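Long-range contacts in beta-lactamase (Klebsiella pneumoniae, PDB 6KBY), which probably hydrolyses beta-lactam antibiotics to substituted beta-amino acids as a class C beta-lactamase, and here holds adenosine monophosphate in its pocket: residues Y156-T161 / E226-K231; H191-K196 / I230-S235. All coordinates share one frame; numbering follows the deposited sequence.

Contact 1 of 2, residues Y156-T161 / E226-K231. With AMP (adenosine monophosphate), chain B.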
ATOM      1  N   TYR A 156       6.138   7.243  10.253  1.00  6.95           N
ATOM      2  CA  TYR A 156       5.066   6.770   9.387  1.00  6.71           C
ATOM      3  C   TYR A 156       3.777   7.505   9.749  1.00  6.80           C
ATOM      4  O   TYR A 156       3.428   7.617  10.930  1.00  7.15           O
ATOM      5  CB  TYR A 156       4.930   5.265   9.614  1.00  7.37           C
ATOM      6  CG  TYR A 156       3.964   4.556   8.712  1.00  7.32           C
ATOM      7  CD1 TYR A 156       4.317   4.198   7.423  1.00  9.38           C
ATOM      8  CD2 TYR A 156       2.717   4.175   9.179  1.00 12.98           C
ATOM      9  CE1 TYR A 156       3.435   3.518   6.608  1.00  9.05           C
ATOM     10  CE2 TYR A 156       1.827   3.497   8.366  1.00 13.94           C
ATOM     11  CZ  TYR A 156       2.195   3.183   7.075  1.00  9.21           C
ATOM     12  OH  TYR A 156       1.326   2.501   6.251  1.00 10.83           O
ATOM     13  N   SER A 157       3.081   8.044   8.747  1.00  7.12           N
ATOM     14  CA  SER A 157       2.009   8.993   9.040  1.00  7.19           C
ATOM     15  C   SER A 157       0.826   8.857   8.095  1.00  6.47           C
ATOM     16  O   SER A 157       0.969   9.041   6.879  1.00  7.24           O
ATOM     17  CB  SER A 157       2.528  10.430   8.997  1.00  7.17           C
ATOM     18  OG  SER A 157       1.470  11.350   9.239  1.00  7.21           O
ATOM     19  N   ASN A 158      -0.355   8.617   8.671  1.00  7.11           N
ATOM     20  CA  ASN A 158      -1.578   8.720   7.883  1.00  7.47           C
ATOM     21  C   ASN A 158      -1.855  10.157   7.469  1.00  7.37           C
ATOM     22  O   ASN A 158      -2.401  10.396   6.385  1.00  7.64           O
ATOM     23  CB  ASN A 158      -2.756   8.158   8.670  1.00  7.92           C
ATOM     24  CG  ASN A 158      -2.608   6.678   8.900  1.00  8.70           C
ATOM     25  OD1 ASN A 158      -2.630   5.903   7.958  1.00 10.60           O
ATOM     26  ND2 ASN A 158      -2.350   6.283  10.144  1.00 14.16           N
ATOM     27  N   ILE A 159      -1.500  11.123   8.316  1.00  6.96           N
ATOM     28  CA  ILE A 159      -1.786  12.523   8.013  1.00  7.49           C
ATOM     29  C   ILE A 159      -0.955  12.990   6.830  1.00  6.75           C
ATOM     30  O   ILE A 159      -1.470  13.605   5.891  1.00  7.53           O
ATOM     31  CB  ILE A 159      -1.541  13.421   9.240  1.00  7.68           C
ATOM     32  CG1 ILE A 159      -2.202  12.867  10.504  1.00  8.05           C
ATOM     33  CG2 ILE A 159      -2.026  14.837   8.943  1.00  9.07           C
ATOM     34  CD1 ILE A 159      -1.914  13.705  11.752  1.00  8.96           C
ATOM     35  N   GLY A 160       0.353  12.732   6.873  1.00  6.91           N
ATOM     36  CA  GLY A 160       1.202  13.117   5.756  1.00  7.40           C
ATOM     37  C   GLY A 160       0.757  12.493   4.445  1.00  6.56           C
ATOM     38  O   GLY A 160       0.730  13.160   3.407  1.00  7.00           O
ATOM     39  N   THR A 161       0.367  11.215   4.482  1.00  7.07           N
ATOM     40  CA  THR A 161      -0.146  10.569   3.277  1.00  7.09           C
ATOM     41  C   THR A 161      -1.408  11.258   2.792  1.00  7.05           C
ATOM     42  O   THR A 161      -1.616  11.419   1.582  1.00  7.46           O
ATOM     43  CB  THR A 161      -0.436   9.090   3.539  1.00  7.36           C
ATOM     44  OG1 THR A 161       0.696   8.468   4.151  1.00  7.98           O
ATOM     45  CG2 THR A 161      -0.759   8.384   2.238  1.00  8.51           C
ATOM     46  N   GLU A 226      -7.110   8.622   1.204  1.00  7.82           N
ATOM     47  CA  GLU A 226      -5.698   8.653   0.843  1.00  8.05           C
ATOM     48  C   GLU A 226      -4.898   7.626   1.629  1.00  7.64           C
ATOM     49  O   GLU A 226      -4.007   6.967   1.076  1.00  8.95           O
ATOM     50  CB  GLU A 226      -5.142  10.040   1.161  1.00  8.76           C
ATOM     51  CG  GLU A 226      -5.548  11.159   0.221  1.00  9.41           C
ATOM     52  CD  GLU A 226      -6.863  11.844   0.547  1.00  9.76           C
ATOM     53  OE1 GLU A 226      -7.698  11.319   1.318  1.00 10.23           O
ATOM     54  OE2 GLU A 226      -7.053  12.955  -0.010  1.00 11.84           O
ATOM     55  N   ALA A 227      -5.179   7.500   2.928  1.00  7.43           N
ATOM     56  CA  ALA A 227      -4.343   6.708   3.819  1.00  8.01           C
ATOM     57  C   ALA A 227      -4.772   5.255   3.934  1.00  7.99           C
ATOM     58  O   ALA A 227      -3.912   4.391   4.144  1.00  9.13           O
ATOM     59  CB  ALA A 227      -4.306   7.342   5.213  1.00  9.40           C
ATOM     60  N   TYR A 228      -6.074   4.966   3.809  1.00  7.16           N
ATOM     61  CA  TYR A 228      -6.530   3.608   4.130  1.00  8.18           C
ATOM     62  C   TYR A 228      -7.841   3.215   3.454  1.00  7.54           C
ATOM     63  O   TYR A 228      -8.449   2.244   3.908  1.00  8.82           O
ATOM     64  CB  TYR A 228      -6.652   3.424   5.661  1.00 10.04           C
ATOM     65  CG  TYR A 228      -7.539   4.459   6.348  1.00  9.70           C
ATOM     66  CD1 TYR A 228      -8.933   4.377   6.294  1.00 11.78           C
ATOM     67  CD2 TYR A 228      -6.980   5.532   7.035  1.00  9.52           C
ATOM     68  CE1 TYR A 228      -9.751   5.340   6.910  1.00 13.00           C
ATOM     69  CE2 TYR A 228      -7.787   6.493   7.662  1.00 11.45           C
ATOM     70  CZ  TYR A 228      -9.175   6.399   7.588  1.00 11.65           C
ATOM     71  OH  TYR A 228      -9.991   7.350   8.184  1.00 13.29           O
ATOM     72  N   GLY A 229      -8.282   3.876   2.390  1.00  7.64           N
ATOM     73  CA  GLY A 229      -9.641   3.682   1.910  1.00  8.22           C
ATOM     74  C   GLY A 229      -9.918   2.585   0.894  1.00  8.57           C
ATOM     75  O   GLY A 229     -11.095   2.320   0.637  1.00  9.70           O
ATOM     76  N   ILE A 230      -8.914   1.937   0.308  1.00  7.41           N
ATOM     77  CA  ILE A 230      -9.154   1.055  -0.836  1.00  7.78           C
ATOM     78  C   ILE A 230      -9.759  -0.275  -0.396  1.00  7.05           C
ATOM     79  O   ILE A 230      -9.286  -0.910   0.559  1.00  7.50           O
ATOM     80  CB  ILE A 230      -7.858   0.835  -1.635  1.00  7.05           C
ATOM     81  CG1 ILE A 230      -7.389   2.140  -2.291  1.00  8.65           C
ATOM     82  CG2 ILE A 230      -8.034  -0.275  -2.663  1.00  8.55           C
ATOM     83  CD1 ILE A 230      -8.178   2.555  -3.524  1.00  9.88           C
ATOM     84  N   LYS A 231     -10.787  -0.717  -1.130  1.00  7.32           N
ATOM     85  CA  LYS A 231     -11.289  -2.085  -1.105  1.00  7.49           C
ATOM     86  C   LYS A 231     -11.085  -2.657  -2.501  1.00  7.39           C
ATOM     87  O   LYS A 231     -11.389  -1.985  -3.491  1.00  8.38           O
ATOM     88  CB  LYS A 231     -12.785  -2.117  -0.760  1.00  7.92           C
ATOM     89  CG  LYS A 231     -13.147  -1.580   0.623  1.00 12.93           C
ATOM     90  CD  LYS A 231     -13.385  -0.060   0.571  1.00 13.88           C
ATOM     91  CE  LYS A 231     -13.387   0.592   1.922  1.00 18.13           C
ATOM     92  NZ  LYS A 231     -13.620   2.014   1.638  1.00 11.74           N
TER
HETATM   93  P   AMP B 401      -1.704   1.039   7.501  1.00 11.05           P
HETATM   94  O1P AMP B 401      -2.562  -0.154   7.218  1.00 10.25           O
HETATM   95  O2P AMP B 401      -0.306   0.815   8.012  1.00 13.01           O
HETATM   96  O5' AMP B 401      -2.477   2.050   8.452  1.00 11.88           O
HETATM   97  C5' AMP B 401      -3.823   2.407   8.176  1.00 14.31           C
HETATM   98  C4' AMP B 401      -4.777   1.800   9.172  1.00 14.03           C
HETATM   99  O4' AMP B 401      -4.596   2.421  10.473  1.00 15.46           O
HETATM  100  C3' AMP B 401      -6.255   2.000   8.861  1.00 14.95           C
HETATM  101  O3' AMP B 401      -6.759   1.057   7.934  1.00 14.78           O
HETATM  102  C2' AMP B 401      -6.904   1.930  10.235  1.00 16.26           C
HETATM  103  O2' AMP B 401      -7.017   0.582  10.672  1.00 16.55           O
HETATM  104  C1' AMP B 401      -5.849   2.628  11.091  1.00 16.13           C
HETATM  105  N9  AMP B 401      -6.086   4.082  11.169  1.00 17.82           N
HETATM  106  C8  AMP B 401      -5.308   5.039  10.616  1.00 16.63           C
HETATM  107  N7  AMP B 401      -5.800   6.280  10.874  1.00 16.41           N
HETATM  108  C5  AMP B 401      -6.920   6.117  11.607  1.00 17.37           C
HETATM  109  C6  AMP B 401      -7.927   7.013  12.216  1.00 18.77           C
HETATM  110  N6  AMP B 401      -7.832   8.356  12.083  1.00 19.70           N
HETATM  111  N1  AMP B 401      -8.947   6.442  12.901  1.00 22.17           N
HETATM  112  C2  AMP B 401      -9.052   5.105  13.036  1.00 22.85           C
HETATM  113  N3  AMP B 401      -8.170   4.232  12.509  1.00 21.90           N
HETATM  114  C4  AMP B 401      -7.103   4.670  11.799  1.00 18.45           C

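Contact 2 of 2, residues H191-K196 / I230-S235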
ATOM      1  N   HIS A 191     -10.914  -2.504 -12.316  1.00  9.55           N
ATOM      2  CA  HIS A 191     -12.340  -2.215 -12.367  1.00 10.46           C
ATOM      3  C   HIS A 191     -13.100  -2.710 -11.151  1.00 10.95           C
ATOM      4  O   HIS A 191     -14.273  -2.357 -10.991  1.00 13.23           O
ATOM      5  CB  HIS A 191     -12.949  -2.785 -13.651  1.00 12.10           C
ATOM      6  CG  HIS A 191     -12.271  -2.304 -14.896  1.00 11.75           C
ATOM      7  ND1 HIS A 191     -12.248  -0.975 -15.260  1.00 13.47           N
ATOM      8  CD2 HIS A 191     -11.574  -2.968 -15.846  1.00 14.51           C
ATOM      9  CE1 HIS A 191     -11.575  -0.843 -16.389  1.00 13.77           C
ATOM     10  NE2 HIS A 191     -11.155  -2.037 -16.765  1.00 14.23           N
ATOM     11  N   HIS A 192     -12.464  -3.494 -10.289  1.00  9.87           N
ATOM     12  CA  HIS A 192     -13.075  -3.972  -9.055  1.00  9.74           C
ATOM     13  C   HIS A 192     -12.278  -3.509  -7.845  1.00  8.45           C
ATOM     14  O   HIS A 192     -12.011  -4.257  -6.901  1.00  9.93           O
ATOM     15  CB  HIS A 192     -13.325  -5.473  -9.126  1.00 12.98           C
ATOM     16  CG  HIS A 192     -14.223  -5.840 -10.265  1.00 13.29           C
ATOM     17  ND1 HIS A 192     -13.747  -6.102 -11.532  1.00 16.73           N
ATOM     18  CD2 HIS A 192     -15.573  -5.907 -10.347  1.00 17.87           C
ATOM     19  CE1 HIS A 192     -14.765  -6.358 -12.336  1.00 17.99           C
ATOM     20  NE2 HIS A 192     -15.883  -6.244 -11.644  1.00 17.77           N
ATOM     21  N   SER A 193     -11.899  -2.238  -7.895  1.00  8.09           N
ATOM     22  CA  SER A 193     -11.181  -1.549  -6.839  1.00  7.59           C
ATOM     23  C   SER A 193     -11.914  -0.244  -6.580  1.00  7.87           C
ATOM     24  O   SER A 193     -12.291   0.454  -7.531  1.00  8.56           O
ATOM     25  CB  SER A 193      -9.749  -1.256  -7.285  1.00  8.41           C
ATOM     26  OG  SER A 193      -9.055  -2.458  -7.567  1.00  7.85           O
ATOM     27  N   TYR A 194     -12.133   0.079  -5.306  1.00  7.42           N
ATOM     28  CA  TYR A 194     -13.020   1.180  -4.964  1.00  8.07           C
ATOM     29  C   TYR A 194     -12.559   1.863  -3.690  1.00  8.28           C
ATOM     30  O   TYR A 194     -11.985   1.234  -2.797  1.00  8.92           O
ATOM     31  CB  TYR A 194     -14.440   0.677  -4.690  1.00  8.89           C
ATOM     32  CG  TYR A 194     -14.990  -0.238  -5.749  1.00  8.54           C
ATOM     33  CD1 TYR A 194     -15.540   0.270  -6.916  1.00  9.23           C
ATOM     34  CD2 TYR A 194     -14.964  -1.616  -5.581  1.00  9.14           C
ATOM     35  CE1 TYR A 194     -16.047  -0.575  -7.891  1.00  9.90           C
ATOM     36  CE2 TYR A 194     -15.470  -2.466  -6.547  1.00  9.38           C
ATOM     37  CZ  TYR A 194     -16.007  -1.939  -7.694  1.00  9.04           C
ATOM     38  OH  TYR A 194     -16.509  -2.797  -8.643  1.00 10.45           O
ATOM     39  N   LEU A 195     -12.864   3.155  -3.600  1.00  8.15           N
ATOM     40  CA  LEU A 195     -12.925   3.832  -2.311  1.00  8.44           C
ATOM     41  C   LEU A 195     -14.304   3.712  -1.680  1.00  8.67           C
ATOM     42  O   LEU A 195     -14.410   3.633  -0.454  1.00  9.99           O
ATOM     43  CB  LEU A 195     -12.554   5.309  -2.462  1.00  8.43           C
ATOM     44  CG  LEU A 195     -11.110   5.563  -2.886  1.00  8.55           C
ATOM     45  CD1 LEU A 195     -10.905   7.020  -3.264  1.00  9.36           C
ATOM     46  CD2 LEU A 195     -10.147   5.154  -1.785  1.00 10.52           C
ATOM     47  N   LYS A 196     -15.359   3.703  -2.496  1.00  9.64           N
ATOM     48  CA  LYS A 196     -16.737   3.483  -2.060  1.00  9.73           C
ATOM     49  C   LYS A 196     -17.285   2.304  -2.852  1.00  9.28           C
ATOM     50  O   LYS A 196     -17.461   2.407  -4.071  1.00  9.49           O
ATOM     51  CB  LYS A 196     -17.594   4.716  -2.353  1.00 12.83           C
ATOM     52  CG  LYS A 196     -17.405   5.910  -1.443  1.00 18.91           C
ATOM     53  CD  LYS A 196     -18.314   7.054  -1.890  1.00 21.87           C
ATOM     54  CE  LYS A 196     -18.199   8.269  -0.982  1.00 21.09           C
ATOM     55  NZ  LYS A 196     -18.723   9.502  -1.640  1.00 24.78           N
ATOM     56  N   ILE A 230      -8.914   1.937   0.308  1.00  7.41           N
ATOM     57  CA  ILE A 230      -9.154   1.055  -0.836  1.00  7.78           C
ATOM     58  C   ILE A 230      -9.759  -0.275  -0.396  1.00  7.05           C
ATOM     59  O   ILE A 230      -9.286  -0.910   0.559  1.00  7.50           O
ATOM     60  CB  ILE A 230      -7.858   0.835  -1.635  1.00  7.05           C
ATOM     61  CG1 ILE A 230      -7.389   2.140  -2.291  1.00  8.65           C
ATOM     62  CG2 ILE A 230      -8.034  -0.275  -2.663  1.00  8.55           C
ATOM     63  CD1 ILE A 230      -8.178   2.555  -3.524  1.00  9.88           C
ATOM     64  N   LYS A 231     -10.787  -0.717  -1.130  1.00  7.32           N
ATOM     65  CA  LYS A 231     -11.289  -2.085  -1.105  1.00  7.49           C
ATOM     66  C   LYS A 231     -11.085  -2.657  -2.501  1.00  7.39           C
ATOM     67  O   LYS A 231     -11.389  -1.985  -3.491  1.00  8.38           O
ATOM     68  CB  LYS A 231     -12.785  -2.117  -0.760  1.00  7.92           C
ATOM     69  CG  LYS A 231     -13.147  -1.580   0.623  1.00 12.93           C
ATOM     70  CD  LYS A 231     -13.385  -0.060   0.571  1.00 13.88           C
ATOM     71  CE  LYS A 231     -13.387   0.592   1.922  1.00 18.13           C
ATOM     72  NZ  LYS A 231     -13.620   2.014   1.638  1.00 11.74           N
ATOM     73  N   THR A 232     -10.568  -3.884  -2.590  1.00  7.36           N
ATOM     74  CA  THR A 232     -10.142  -4.403  -3.885  1.00  7.21           C
ATOM     75  C   THR A 232     -10.054  -5.925  -3.826  1.00  7.01           C
ATOM     76  O   THR A 232     -10.143  -6.535  -2.759  1.00  7.52           O
ATOM     77  CB  THR A 232      -8.813  -3.759  -4.294  1.00  7.80           C
ATOM     78  OG1 THR A 232      -8.439  -4.194  -5.601  1.00  8.15           O
ATOM     79  CG2 THR A 232      -7.721  -4.120  -3.313  1.00  8.94           C
ATOM     80  N   THR A 233      -9.889  -6.529  -4.998  1.00  7.48           N
ATOM     81  CA  THR A 233      -9.706  -7.969  -5.117  1.00  7.85           C
ATOM     82  C   THR A 233      -8.223  -8.295  -5.252  1.00  7.41           C
ATOM     83  O   THR A 233      -7.409  -7.460  -5.657  1.00  7.20           O
ATOM     84  CB  THR A 233     -10.434  -8.528  -6.343  1.00  8.60           C
ATOM     85  OG1 THR A 233      -9.809  -8.010  -7.521  1.00  8.37           O
ATOM     86  CG2 THR A 233     -11.917  -8.162  -6.329  1.00  9.06           C
ATOM     87  N   SER A 234      -7.883  -9.544  -4.933  1.00  7.73           N
ATOM     88  CA  SER A 234      -6.507  -9.977  -5.141  1.00  7.58           C
ATOM     89  C   SER A 234      -6.124  -9.932  -6.615  1.00  7.65           C
ATOM     90  O   SER A 234      -4.971  -9.640  -6.947  1.00  7.81           O
ATOM     91  CB  SER A 234      -6.305 -11.379  -4.575  1.00  7.92           C
ATOM     92  OG  SER A 234      -7.104 -12.314  -5.272  1.00  8.56           O
ATOM     93  N   SER A 235      -7.078 -10.186  -7.515  1.00  7.88           N
ATOM     94  CA  SER A 235      -6.778 -10.125  -8.943  1.00  8.44           C
ATOM     95  C   SER A 235      -6.460  -8.706  -9.394  1.00  6.86           C
ATOM     96  O   SER A 235      -5.530  -8.495 -10.183  1.00  7.54           O
ATOM     97  CB  SER A 235      -7.946 -10.701  -9.737  1.00  9.08           C
ATOM     98  OG  SER A 235      -8.073 -12.094  -9.500  1.00 12.70           O
TER

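Contact 1 of 2, residues Y156-T161 / E226-K231
Asn158 and Ala227 meet beside the bound AMP. Asn158 OD1 lies 3.5 Å from Ala227 CB, and the same oxygen sits at the edge of the Tyr228 ring, near its plane. One turn on, Thr161 CG2 touches Glu226 O at 3.7 Å, while Glu226 CB approaches Thr161 O. The nucleotide touches both segments. Asn158 ND2 comes to 3.2 Å from AMP C8. From the other segment, Tyr228 CB approaches AMP O3' at 3.3 Å, and its CE2 nears AMP N7. Tyr228 CG stands between its own backbone N and carbonyl carbon (chi1 55°), which places CG beside AMP C3'. Tyr156 OH is 2.9 Å from AMP O2P, within hydrogen-bonding range, and also bonds Lys321.

The second shell fixes these groups. Leu125 O takes a bond from Asn158 ND2, and Glu221 N is bonded to Tyr228 OH. Ser157 is the N-cap of helix 158-171: its OG accepts from Gly160 N at 3.0 Å, almost straight at 178°. Thr161 OG1 donates to Ser157 O.

Tyr156, Ser157 and Asn158 fit the Tyr-x-Asn motif of class C enzymes. Asn158 OD1 and Ala227 O both bond Lys74 NZ, one turn after Ser71, which AMP modifies covalently. The contact thus supplies two oxygens, one from each segment, that hold the lysine of the SxxK pattern in place.

Contact 2 of 2, residues H191-K196 / I230-S235
Lys231 NZ is gripped by two backbone oxygens, Leu195 O across the contact at 2.8 Å and Gly229 O, from the residue two places before it in the chain. The ammonium group comes to Leu195 O from a position tilted out of the carbonyl plane. The bend at chi2 (88°) brings CD back over the facing chain, 3.9 Å from Tyr194 O.

The backbones beside it run antiparallel. Tyr194 and Lys231 form a hydrogen-bonded pair. Lys231 N gives a nearly straight bond to Tyr194 O (175°), and Tyr194 N returns one to Lys231 O, also 2.8 Å long. Each carbonyl takes its N-H nearly along the C=O axis. Each also receives a CA-H contact, Tyr194 O from Ile230 CA and Lys231 O from Ser193 CA.

Ser193 and Thr232 point to the other face of the sheet. Their hydroxyls share a hydrogen bond, with Ser193 OG 2.7 Å from Thr232 OG1. Thr232 OG1 lies anti to its backbone N (chi1 -176°), which sets it against the serine. Asp236 OD2 bonds both Ser193 OG and His192 N. Asp236 N in turn is capped by Thr233 OG1 at the start of helix 234-244.

At the other end the packing is apolar. Leu195 CD2 meets Ile230 CD1 at 3.7 Å as the two side chains cross obliquely, and Leu195 also touches Ile180 of helix 176-187.

Strand 231-232 is the middle of a three-stranded antiparallel sheet, with 193-194 and 67-68 beside it. The contact therefore mixes backbone pairing with a buried lysine. Its likely positive charge would be partly stabilised by the two carbonyl dipoles. On the face of Ser193 and Thr232, Ser193 OG is held by both Thr232 OG1 and Asp236 OD2.

From the N terminus the chain first passes 156-161, at the start of helix 158-171, and then 191-196, on strand 193-194. It returns to both within one run, 226-235. Contact 1 closes a loop of 64 residues and contact 2 one of 33. The loops cross rather than nest: 191-196 lies inside the first, while 230-235 runs past its end. Ile230 and Lys231 belong to both contacts, and Leu195 CD2 packs on Gly229 C at 3.7 Å. Contact 1 ties helix 224-228 to helix 158-171 at the AMP pocket. Contact 2 ties the following strand 231-232 to strand 193-194, farther from the ligand.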